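Local structure of extracellular ligand-binding receptor (Desulfitobacterium hafniense, 4Q6B) at residues Ala134-Ala138 with Ala168-Thr172; Ile201-Ala207 with Leu227-Trp233; Gly255-Asn259 with Pro282-Ala288. The protein binds leucine between its two lobes and probably delivers amino acids of this kind to an ABC transporter for uptake. All blocks are in the same frame, centred on the assembly; numbering follows the deposited sequence. Where two conformers were deposited one is given.

Contacts 1, 2 and 3 follow one another along the chain. Contact 1 is the farthest from the bound leucine and packs a helix against the loop that ends in the edge strand of the seven-stranded sheet. It meets contact 2 where Leu137 CD2 lies 3.7 Å from Ile228 CD1. Contact 2 joins two central strands of that sheet. Contact 3 starts on the next strand, and Ala229 O and Gly255 N are 2.9 Å apart, probably hydrogen-bonded. Contacts 2 and 3 both reach the leucine, through Asn231 and Ser232 in one and Tyr285 in the other. Centres of contacts 1 and 3 are about 25 Å apart.

Contact 1: Ala134-Ala138 with Ala168-Thr172; sequences AIYLA and AQGIT. With CA (calcium ion), chain D.
Gln169 lays its side chain across helix 126-139 at Ala134 and Ala138. Its CB meets the methyl of Ala138 at 3.6 Å. CG packs against the backbone carbonyl of Ala134, 3.7 Å from Ala134 O. The bend at chi2 (-64°) turns the amide toward Ile135. There the two side chains run obliquely to each other, with Gln169 NE2 3.8 Å from Ile135 CG1. The oxygen end of the amide is tied by water: one water donates to Gln169 OE1 at 2.6 Å and to Ile135 O at 2.9 Å. With an alanine here the water on Ile135 O is likely to lose its second anchor, and a gap would probably open beside Ala134 and Ile135.

Ile171 adds a second apolar contact. Its CD1 reaches the methyl of Ala138 at 4.0 Å and more loosely touches Leu137 CB. Gln169 CB and Ile171 CD1 both touch the Ala138 methyl, from the same general side. Phe162 and Met145 also pack on Leu137.

Gly170 sits between Gln169 and Ile171 with positive phi (84°) and ends helix 153-168 in a Schellman motif. Its carbonyl oxygen binds the calcium ion at 2.4 Å, with five waters as the other ligands. The Schellman-capped end of helix 153-168 thus packs on helix 126-139 just before strand 172-177, in an alpha/beta lobe of the periplasmic-binding-protein fold.

Contact 2: Ile201-Ala207 with Leu227-Trp233; sequences IFIAKTA and LIAGNSW. With LEU (leucine), chain B; EDO (1,2-ethanediol), chain G.
The indole of Trp233 is clamped between two methyl groups. Ala207 CB sits over the centre of one face, a CH-pi contact 3.9 Å from the centroid of the five-membered ring and 9° off its normal. Ala229 CB lies on the opposite face, toward the rim. At the edge, NE1 donates to Lys205 O at 3.0 Å. This bond is nearly straight (166°) and lies in both the ring plane and the carbonyl plane, a geometry that, with the methyls on the two faces, would restrict rotation of the indole. Ile203 CG2 meets CZ2, the two side chains crossing at about a right angle.

Phe202 and Ile228 share one face of the sheet, where Phe162 stacks on the Phe202 ring and Leu133 packs. CG of Phe202 stands anti to the backbone N (chi1 -179°), which brings the ring edge to Ile228 CG2, in plane and 3.8 Å from CD1. Ile201 and Leu227 occupy the other face and run alongside each other.

Backbone hydrogen bonds of a parallel pair join the strands. Ile228 N donates to Ile201 O, and Ile203 N to Ile228 O at 2.7 Å. Beyond them a water bridges the strand ends, donating to Ile203 O and, at longer range, to Lys205 O, and accepting from Gly230 N. Ser232 OG then accepts from Ala207 N at 3.3 Å, at the start of helix 207-221. A 1,2-ethanediol, probably from the crystallisation liquor, lies beside Ser232.

In one of its two conformers, Asn231 OD1 accepts from the leucine amino group at 3.0 Å. Ser232 CB touches the ligand side chain. This is a right-handed beta-alpha-beta unit of a periplasmic-binding-protein lobe, with ligand-binding residues in the short 3-10 turn after its second strand.

Contact 3: Gly255-Asn259 with Pro282-Ala288; sequences GSFFN and PTSYAAA. With LEU (leucine), chain B.
The methyl of Ala287 sits over one face of the Phe258 ring, on the first turns of helix 284-301. Phe258 CB stands 3.9 Å from Ser284 CA, where the two backbones come nearest. The first torsion places CG anti to the backbone N (chi1 -177°), which brings the ring over the methyl. CG and CD1 both lie 3.4 Å from Ala287 CB. This is a CH-pi contact 16° off the ring normal, with the methyl shifted toward the rim. On the other branch, CD2 passes Ser284 CA and the carbonyl of Thr283. Farther out, CE2 reaches Pro282 CG at 4.1 Å and has Pro282 O at the ring edge. CZ completes the contact with the proline; the Phe258 and Pro282 side chains cross at about a right angle. Phe270 covers Pro282 and Ala287 from helix 265-278.

Phe257 approaches the same helix farther along. Its CE2 meets Ser284 O at 3.4 Å, at the edge of the ring and near its plane, and lies 4.0 Å from Ala288 CB. CZ touches Tyr285 CE1 more loosely. Ser284 CB in turn packs against Phe257 O, a carbonyl that also accepts from Lys344 NZ.

Thr283 is the N-cap: its OG1 accepts from Ala286 N at 3.0 Å, and the same hydroxyl is hydrogen-bonded to Asp24 O. Tyr285 starts out away from segment 255-259, but its ring skirts Phe257 and its OH comes 3.1 Å from CD1 of the bound leucine.

The two segments meet through carbon packing and aromatic contacts. At the border, Ser256 OG is hydrogen-bonded to Asp234, and Ser284 OG only weakly to the same carboxylate. The chemistry implies an apolar seat for the helix start, from which Tyr285 presents its hydroxyl end to the leucine side chain.

Contact 1: Ala134-Ala138 with Ala168-Thr172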
loop_
_atom_site.group_PDB
_atom_site.type_symbol
_atom_site.label_atom_id
_atom_site.label_comp_id
_atom_site.label_asym_id
_atom_site.label_seq_id
_atom_site.Cartn_x
_atom_site.Cartn_y
_atom_site.Cartn_z
ATOM N N ALA A 134 -11.757 -7.908 8.765
ATOM C CA ALA A 134 -12.441 -8.784 9.725
ATOM C C ALA A 134 -13.785 -8.199 10.132
ATOM O O ALA A 134 -14.797 -8.922 10.254
ATOM C CB ALA A 134 -11.589 -9.037 10.957
ATOM N N ILE A 135 -13.802 -6.891 10.336
ATOM C CA ILE A 135 -15.052 -6.212 10.712
ATOM C C ILE A 135 -16.117 -6.385 9.644
ATOM O O ILE A 135 -17.258 -6.682 9.956
ATOM C CB ILE A 135 -14.811 -4.725 11.028
ATOM C CG1 ILE A 135 -14.098 -4.665 12.386
ATOM C CG2 ILE A 135 -16.156 -3.945 11.074
ATOM C CD1 ILE A 135 -13.571 -3.327 12.750
ATOM N N TYR A 136 -15.738 -6.188 8.400
ATOM C CA TYR A 136 -16.677 -6.270 7.287
ATOM C C TYR A 136 -17.167 -7.701 7.135
ATOM O O TYR A 136 -18.372 -7.950 6.964
ATOM C CB TYR A 136 -15.997 -5.808 5.993
ATOM C CG TYR A 136 -16.924 -5.950 4.802
ATOM C CD1 TYR A 136 -17.972 -5.066 4.606
ATOM C CD2 TYR A 136 -16.753 -6.997 3.887
ATOM C CE1 TYR A 136 -18.817 -5.205 3.511
ATOM C CE2 TYR A 136 -17.589 -7.135 2.806
ATOM C CZ TYR A 136 -18.609 -6.244 2.622
ATOM O OH TYR A 136 -19.454 -6.415 1.539
ATOM N N LEU A 137 -16.228 -8.649 7.184
ATOM C CA LEU A 137 -16.595 -10.048 6.917
ATOM C C LEU A 137 -17.529 -10.566 7.996
ATOM O O LEU A 137 -18.502 -11.289 7.711
ATOM C CB LEU A 137 -15.346 -10.916 6.801
ATOM C CG LEU A 137 -14.554 -10.621 5.512
ATOM C CD1 LEU A 137 -13.189 -11.318 5.650
ATOM C CD2 LEU A 137 -15.322 -11.115 4.262
ATOM N N ALA A 138 -17.299 -10.157 9.238
ATOM C CA ALA A 138 -18.212 -10.597 10.288
ATOM C C ALA A 138 -19.588 -9.973 10.074
ATOM O O ALA A 138 -20.589 -10.620 10.293
ATOM C CB ALA A 138 -17.690 -10.276 11.657
ATOM N N ALA A 168 -11.661 -11.932 17.318
ATOM C CA ALA A 168 -12.382 -10.925 18.097
ATOM C C ALA A 168 -13.763 -10.613 17.525
ATOM O O ALA A 168 -14.653 -10.112 18.229
ATOM C CB ALA A 168 -11.533 -9.642 18.175
ATOM N N GLN A 169 -13.961 -10.918 16.252
ATOM C CA GLN A 169 -15.257 -10.743 15.607
ATOM C C GLN A 169 -16.156 -11.979 15.698
ATOM O O GLN A 169 -17.251 -11.983 15.176
ATOM C CB GLN A 169 -15.085 -10.359 14.145
ATOM C CG GLN A 169 -14.421 -9.027 13.910
ATOM C CD GLN A 169 -15.245 -7.880 14.435
ATOM O OE1 GLN A 169 -16.406 -7.754 14.115
ATOM N NE2 GLN A 169 -14.638 -7.046 15.254
ATOM N N GLY A 170 -15.663 -13.030 16.333
ATOM C CA GLY A 170 -16.377 -14.301 16.426
ATOM C C GLY A 170 -16.196 -15.211 15.225
ATOM O O GLY A 170 -16.967 -16.165 15.029
ATOM N N ILE A 171 -15.188 -14.939 14.414
ATOM C CA ILE A 171 -14.845 -15.838 13.300
ATOM C C ILE A 171 -13.790 -16.825 13.723
ATOM O O ILE A 171 -12.735 -16.441 14.268
ATOM C CB ILE A 171 -14.354 -15.003 12.092
ATOM C CG1 ILE A 171 -15.450 -14.024 11.655
ATOM C CG2 ILE A 171 -13.941 -15.885 10.909
ATOM C CD1 ILE A 171 -14.931 -13.016 10.622
ATOM N N THR A 172 -14.060 -18.120 13.475
ATOM C CA THR A 172 -13.126 -19.185 13.786
ATOM C C THR A 172 -12.340 -19.487 12.522
ATOM O O THR A 172 -12.931 -19.558 11.436
ATOM C CB THR A 172 -13.920 -20.444 14.169
ATOM O OG1 THR A 172 -14.726 -20.156 15.318
ATOM C CG2 THR A 172 -12.997 -21.607 14.487
HETATM CA CA CA D . -18.543 -17.495 16.237
HETATM O O HOH W 1 -18.164 -6.416 12.727
HETATM O O HOH W 2 -17.341 -19.159 14.666
HETATM O O HOH W 3 -16.284 -17.518 17.954
HETATM O O HOH W 4 -19.685 -16.179 15.058
HETATM O O HOH W 5 -18.470 -19.514 17.736
HETATM O O HOH W 6 -20.573 -18.797 15.565
#

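Contact 2: Ile201-Ala207 with Leu227-Trp233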
loop_
_atom_site.group_PDB
_atom_site.type_symbol
_atom_site.label_atom_id
_atom_site.label_comp_id
_atom_site.label_asym_id
_atom_site.label_seq_id
_atom_site.Cartn_x
_atom_site.Cartn_y
_atom_site.Cartn_z
ATOM N N ILE A 201 -12.546 -17.858 2.329
ATOM C CA ILE A 201 -11.087 -18.011 2.365
ATOM C C ILE A 201 -10.399 -16.657 2.328
ATOM O O ILE A 201 -10.687 -15.824 1.432
ATOM C CB ILE A 201 -10.582 -18.854 1.177
ATOM C CG1 ILE A 201 -11.196 -20.230 1.236
ATOM C CG2 ILE A 201 -9.059 -19.009 1.236
ATOM C CD1 ILE A 201 -11.057 -21.065 -0.077
ATOM N N PHE A 202 -9.492 -16.441 3.282
ATOM C CA PHE A 202 -8.616 -15.282 3.246
ATOM C C PHE A 202 -7.255 -15.708 2.684
ATOM O O PHE A 202 -6.605 -16.615 3.193
ATOM C CB PHE A 202 -8.427 -14.723 4.636
ATOM C CG PHE A 202 -7.556 -13.514 4.664
ATOM C CD1 PHE A 202 -7.920 -12.369 4.010
ATOM C CD2 PHE A 202 -6.316 -13.573 5.284
ATOM C CE1 PHE A 202 -7.083 -11.252 3.999
ATOM C CE2 PHE A 202 -5.470 -12.455 5.296
ATOM C CZ PHE A 202 -5.856 -11.297 4.644
ATOM N N ILE A 203 -6.847 -15.037 1.620
ATOM C CA ILE A 203 -5.595 -15.323 0.961
ATOM C C ILE A 203 -4.549 -14.304 1.419
ATOM O O ILE A 203 -4.596 -13.147 1.050
ATOM C CB ILE A 203 -5.776 -15.224 -0.556
ATOM C CG1 ILE A 203 -6.908 -16.153 -1.011
ATOM C CG2 ILE A 203 -4.480 -15.533 -1.283
ATOM C CD1 ILE A 203 -7.440 -15.864 -2.399
ATOM N N ALA A 204 -3.586 -14.785 2.186
ATOM C CA ALA A 204 -2.530 -13.968 2.752
ATOM C C ALA A 204 -1.267 -14.241 1.954
ATOM O O ALA A 204 -0.194 -14.429 2.488
ATOM C CB ALA A 204 -2.326 -14.279 4.214
ATOM N N LYS A 205 -1.465 -14.373 0.663
ATOM C CA LYS A 205 -0.411 -14.526 -0.297
ATOM C C LYS A 205 -0.565 -13.356 -1.246
ATOM O O LYS A 205 -1.673 -12.961 -1.566
ATOM C CB LYS A 205 -0.603 -15.820 -1.083
ATOM C CG LYS A 205 -0.031 -17.067 -0.452
ATOM C CD LYS A 205 0.439 -18.048 -1.522
ATOM C CE LYS A 205 1.798 -18.624 -1.175
ATOM N NZ LYS A 205 1.745 -20.001 -0.601
ATOM N N THR A 206 0.544 -12.793 -1.688
ATOM C CA THR A 206 0.500 -11.729 -2.678
ATOM C C THR A 206 0.053 -12.285 -4.025
ATOM O O THR A 206 0.163 -13.469 -4.266
ATOM C CB THR A 206 1.866 -11.057 -2.858
ATOM O OG1 THR A 206 2.797 -12.013 -3.361
ATOM C CG2 THR A 206 2.363 -10.534 -1.546
ATOM N N ALA A 207 -0.490 -11.420 -4.867
ATOM C CA ALA A 207 -1.031 -11.838 -6.144
ATOM C C ALA A 207 0.052 -12.432 -7.028
ATOM O O ALA A 207 -0.152 -13.478 -7.614
ATOM C CB ALA A 207 -1.685 -10.664 -6.845
ATOM N N LEU A 227 -13.772 -15.263 -1.726
ATOM C CA LEU A 227 -12.320 -15.170 -1.593
ATOM C C LEU A 227 -11.997 -13.717 -1.234
ATOM O O LEU A 227 -12.614 -12.778 -1.781
ATOM C CB LEU A 227 -11.603 -15.564 -2.902
ATOM C CG LEU A 227 -12.007 -16.917 -3.511
ATOM C CD1 LEU A 227 -11.134 -17.201 -4.711
ATOM C CD2 LEU A 227 -11.825 -18.027 -2.471
ATOM N N ILE A 228 -11.068 -13.557 -0.294
ATOM C CA ILE A 228 -10.690 -12.230 0.218
ATOM C C ILE A 228 -9.185 -12.127 0.216
ATOM O O ILE A 228 -8.483 -13.106 0.549
ATOM C CB ILE A 228 -11.230 -12.042 1.678
ATOM C CG1 ILE A 228 -12.753 -12.148 1.702
ATOM C CG2 ILE A 228 -10.815 -10.670 2.238
ATOM C CD1 ILE A 228 -13.282 -13.460 2.230
ATOM N N ALA A 229 -8.658 -10.954 -0.153
ATOM C CA ALA A 229 -7.204 -10.763 -0.217
ATOM C C ALA A 229 -6.833 -9.318 0.127
ATOM O O ALA A 229 -7.705 -8.443 0.235
ATOM C CB ALA A 229 -6.690 -11.134 -1.603
ATOM N N GLY A 230 -5.533 -9.055 0.252
ATOM C CA GLY A 230 -5.070 -7.731 0.608
ATOM C C GLY A 230 -4.536 -6.896 -0.520
ATOM O O GLY A 230 -4.863 -7.136 -1.680
ATOM N N ASN A 231 -3.699 -5.902 -0.226
ATOM C CA ASN A 231 -3.486 -4.842 -1.203
ATOM C C ASN A 231 -2.713 -5.155 -2.492
ATOM O O ASN A 231 -2.804 -4.367 -3.460
ATOM C CB ASN A 231 -2.858 -3.613 -0.527
ATOM C CG ASN A 231 -1.368 -3.537 -0.751
ATOM O OD1 ASN A 231 -0.614 -4.358 -0.238
ATOM N ND2 ASN A 231 -0.939 -2.577 -1.544
ATOM N N SER A 232 -1.926 -6.239 -2.529
ATOM C CA SER A 232 -1.197 -6.533 -3.760
ATOM C C SER A 232 -2.156 -6.940 -4.891
ATOM O O SER A 232 -1.763 -7.038 -6.067
ATOM C CB SER A 232 -0.174 -7.658 -3.526
ATOM O OG SER A 232 -0.833 -8.784 -2.988
ATOM N N TRP A 233 -3.403 -7.180 -4.524
ATOM C CA TRP A 233 -4.418 -7.643 -5.477
ATOM C C TRP A 233 -5.129 -6.468 -6.164
ATOM O O TRP A 233 -5.896 -6.675 -7.111
ATOM C CB TRP A 233 -5.408 -8.558 -4.784
ATOM C CG TRP A 233 -4.786 -9.869 -4.351
ATOM C CD1 TRP A 233 -3.926 -10.072 -3.306
ATOM C CD2 TRP A 233 -5.029 -11.150 -4.925
ATOM N NE1 TRP A 233 -3.595 -11.409 -3.216
ATOM C CE2 TRP A 233 -4.262 -12.089 -4.202
ATOM C CE3 TRP A 233 -5.792 -11.590 -6.008
ATOM C CZ2 TRP A 233 -4.266 -13.459 -4.514
ATOM C CZ3 TRP A 233 -5.782 -12.938 -6.317
ATOM C CH2 TRP A 233 -5.019 -13.854 -5.568
HETATM N N LEU B . 2.412 -3.999 -0.193
HETATM C CA LEU B . 3.544 -4.671 -0.842
HETATM C C LEU B . 4.748 -4.710 0.084
HETATM O O LEU B . 5.770 -5.304 -0.235
HETATM C CB LEU B . 3.895 -3.938 -2.137
HETATM C CG LEU B . 2.679 -4.187 -3.036
HETATM C CD1 LEU B . 2.200 -2.910 -3.660
HETATM C CD2 LEU B . 2.900 -5.266 -4.087
HETATM O OXT LEU B . 4.669 -4.162 1.193
HETATM C C1 EDO G . -1.038 -9.915 1.349
HETATM O O1 EDO G . 0.239 -10.566 1.217
HETATM C C2 EDO G . -1.033 -8.554 0.672
HETATM O O2 EDO G . -1.378 -8.725 -0.673
HETATM O O HOH W 7 -3.357 -10.949 0.355
#

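Contact 3: Gly255-Asn259 with Pro282-Ala288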
loop_
_atom_site.group_PDB
_atom_site.type_symbol
_atom_site.label_atom_id
_atom_site.label_comp_id
_atom_site.label_asym_id
_atom_site.label_seq_id
_atom_site.Cartn_x
_atom_site.Cartn_y
_atom_site.Cartn_z
ATOM N N GLY A 255 -8.776 -5.744 0.138
ATOM C CA GLY A 255 -8.559 -4.690 1.095
ATOM C C GLY A 255 -7.409 -3.847 0.585
ATOM O O GLY A 255 -6.316 -4.319 0.408
ATOM N N SER A 256 -7.684 -2.576 0.369
ATOM C CA SER A 256 -6.769 -1.708 -0.334
ATOM C C SER A 256 -6.992 -0.298 0.132
ATOM O O SER A 256 -7.394 -0.092 1.249
ATOM C CB SER A 256 -6.953 -1.814 -1.840
ATOM O OG SER A 256 -5.884 -1.189 -2.502
ATOM N N PHE A 257 -6.634 0.650 -0.714
ATOM C CA PHE A 257 -6.802 2.065 -0.442
ATOM C C PHE A 257 -7.069 2.838 -1.743
ATOM O O PHE A 257 -6.847 2.338 -2.826
ATOM C CB PHE A 257 -5.575 2.614 0.281
ATOM C CG PHE A 257 -4.303 2.366 -0.453
ATOM C CD1 PHE A 257 -3.516 1.290 -0.147
ATOM C CD2 PHE A 257 -3.913 3.205 -1.474
ATOM C CE1 PHE A 257 -2.353 1.047 -0.845
ATOM C CE2 PHE A 257 -2.761 2.967 -2.169
ATOM C CZ PHE A 257 -1.978 1.892 -1.853
ATOM N N PHE A 258 -7.596 4.047 -1.594
ATOM C CA PHE A 258 -8.006 4.924 -2.681
ATOM C C PHE A 258 -9.367 4.547 -3.253
ATOM O O PHE A 258 -9.535 3.496 -3.829
ATOM C CB PHE A 258 -6.980 5.092 -3.809
ATOM C CG PHE A 258 -7.427 6.061 -4.872
ATOM C CD1 PHE A 258 -7.760 7.357 -4.536
ATOM C CD2 PHE A 258 -7.548 5.670 -6.186
ATOM C CE1 PHE A 258 -8.196 8.249 -5.489
ATOM C CE2 PHE A 258 -7.966 6.555 -7.145
ATOM C CZ PHE A 258 -8.292 7.846 -6.795
ATOM N N ASN A 259 -10.326 5.437 -3.079
ATOM C CA ASN A 259 -11.656 5.255 -3.677
ATOM C C ASN A 259 -11.888 6.398 -4.651
ATOM O O ASN A 259 -12.092 7.543 -4.224
ATOM C CB ASN A 259 -12.700 5.288 -2.581
ATOM C CG ASN A 259 -14.109 5.106 -3.124
ATOM O OD1 ASN A 259 -14.321 5.089 -4.355
ATOM N ND2 ASN A 259 -15.076 4.959 -2.221
ATOM N N PRO A 282 -7.012 7.046 -12.726
ATOM C CA PRO A 282 -5.819 6.809 -11.898
ATOM C C PRO A 282 -5.918 5.489 -11.136
ATOM O O PRO A 282 -7.023 5.025 -10.824
ATOM C CB PRO A 282 -5.824 7.982 -10.916
ATOM C CG PRO A 282 -7.302 8.361 -10.799
ATOM C CD PRO A 282 -7.867 8.133 -12.195
ATOM N N THR A 283 -4.764 4.896 -10.845
ATOM C CA THR A 283 -4.666 3.724 -9.971
ATOM C C THR A 283 -4.490 4.164 -8.506
ATOM O O THR A 283 -4.235 5.343 -8.213
ATOM C CB THR A 283 -3.423 2.919 -10.334
ATOM O OG1 THR A 283 -2.263 3.778 -10.269
ATOM C CG2 THR A 283 -3.525 2.368 -11.754
ATOM N N SER A 284 -4.614 3.210 -7.583
ATOM C CA SER A 284 -4.331 3.488 -6.167
ATOM C C SER A 284 -2.878 3.977 -5.961
ATOM O O SER A 284 -2.607 4.796 -5.080
ATOM C CB SER A 284 -4.597 2.224 -5.347
ATOM O OG SER A 284 -3.669 1.204 -5.696
ATOM N N TYR A 285 -1.947 3.458 -6.752
ATOM C CA TYR A 285 -0.551 3.931 -6.645
ATOM C C TYR A 285 -0.325 5.351 -7.176
ATOM O O TYR A 285 0.459 6.127 -6.575
ATOM C CB TYR A 285 0.395 2.940 -7.357
ATOM C CG TYR A 285 0.237 1.560 -6.762
ATOM C CD1 TYR A 285 0.663 1.288 -5.477
ATOM C CD2 TYR A 285 -0.470 0.579 -7.458
ATOM C CE1 TYR A 285 0.470 0.008 -4.913
ATOM C CE2 TYR A 285 -0.674 -0.671 -6.915
ATOM C CZ TYR A 285 -0.205 -0.953 -5.643
ATOM O OH TYR A 285 -0.432 -2.218 -5.124
ATOM N N ALA A 286 -1.039 5.705 -8.267
ATOM C CA ALA A 286 -1.003 7.094 -8.754
ATOM C C ALA A 286 -1.502 8.009 -7.642
ATOM O O ALA A 286 -0.935 9.091 -7.413
ATOM C CB ALA A 286 -1.906 7.274 -9.934
ATOM N N ALA A 287 -2.575 7.576 -6.974
ATOM C CA ALA A 287 -3.158 8.382 -5.878
ATOM C C ALA A 287 -2.234 8.514 -4.654
ATOM O O ALA A 287 -2.087 9.603 -4.089
ATOM C CB ALA A 287 -4.543 7.796 -5.468
ATOM N N ALA A 288 -1.619 7.416 -4.243
ATOM C CA ALA A 288 -0.653 7.422 -3.131
ATOM C C ALA A 288 0.589 8.265 -3.465
ATOM O O ALA A 288 1.083 9.025 -2.623
ATOM C CB ALA A 288 -0.275 5.980 -2.778
HETATM N N LEU B . 2.412 -3.999 -0.193
HETATM C CA LEU B . 3.544 -4.671 -0.842
HETATM C C LEU B . 4.748 -4.710 0.084
HETATM O O LEU B . 5.770 -5.304 -0.235
HETATM C CB LEU B . 3.895 -3.938 -2.137
HETATM C CG LEU B . 2.679 -4.187 -3.036
HETATM C CD1 LEU B . 2.200 -2.910 -3.660
HETATM C CD2 LEU B . 2.900 -5.266 -4.087
HETATM O OXT LEU B . 4.669 -4.162 1.193
#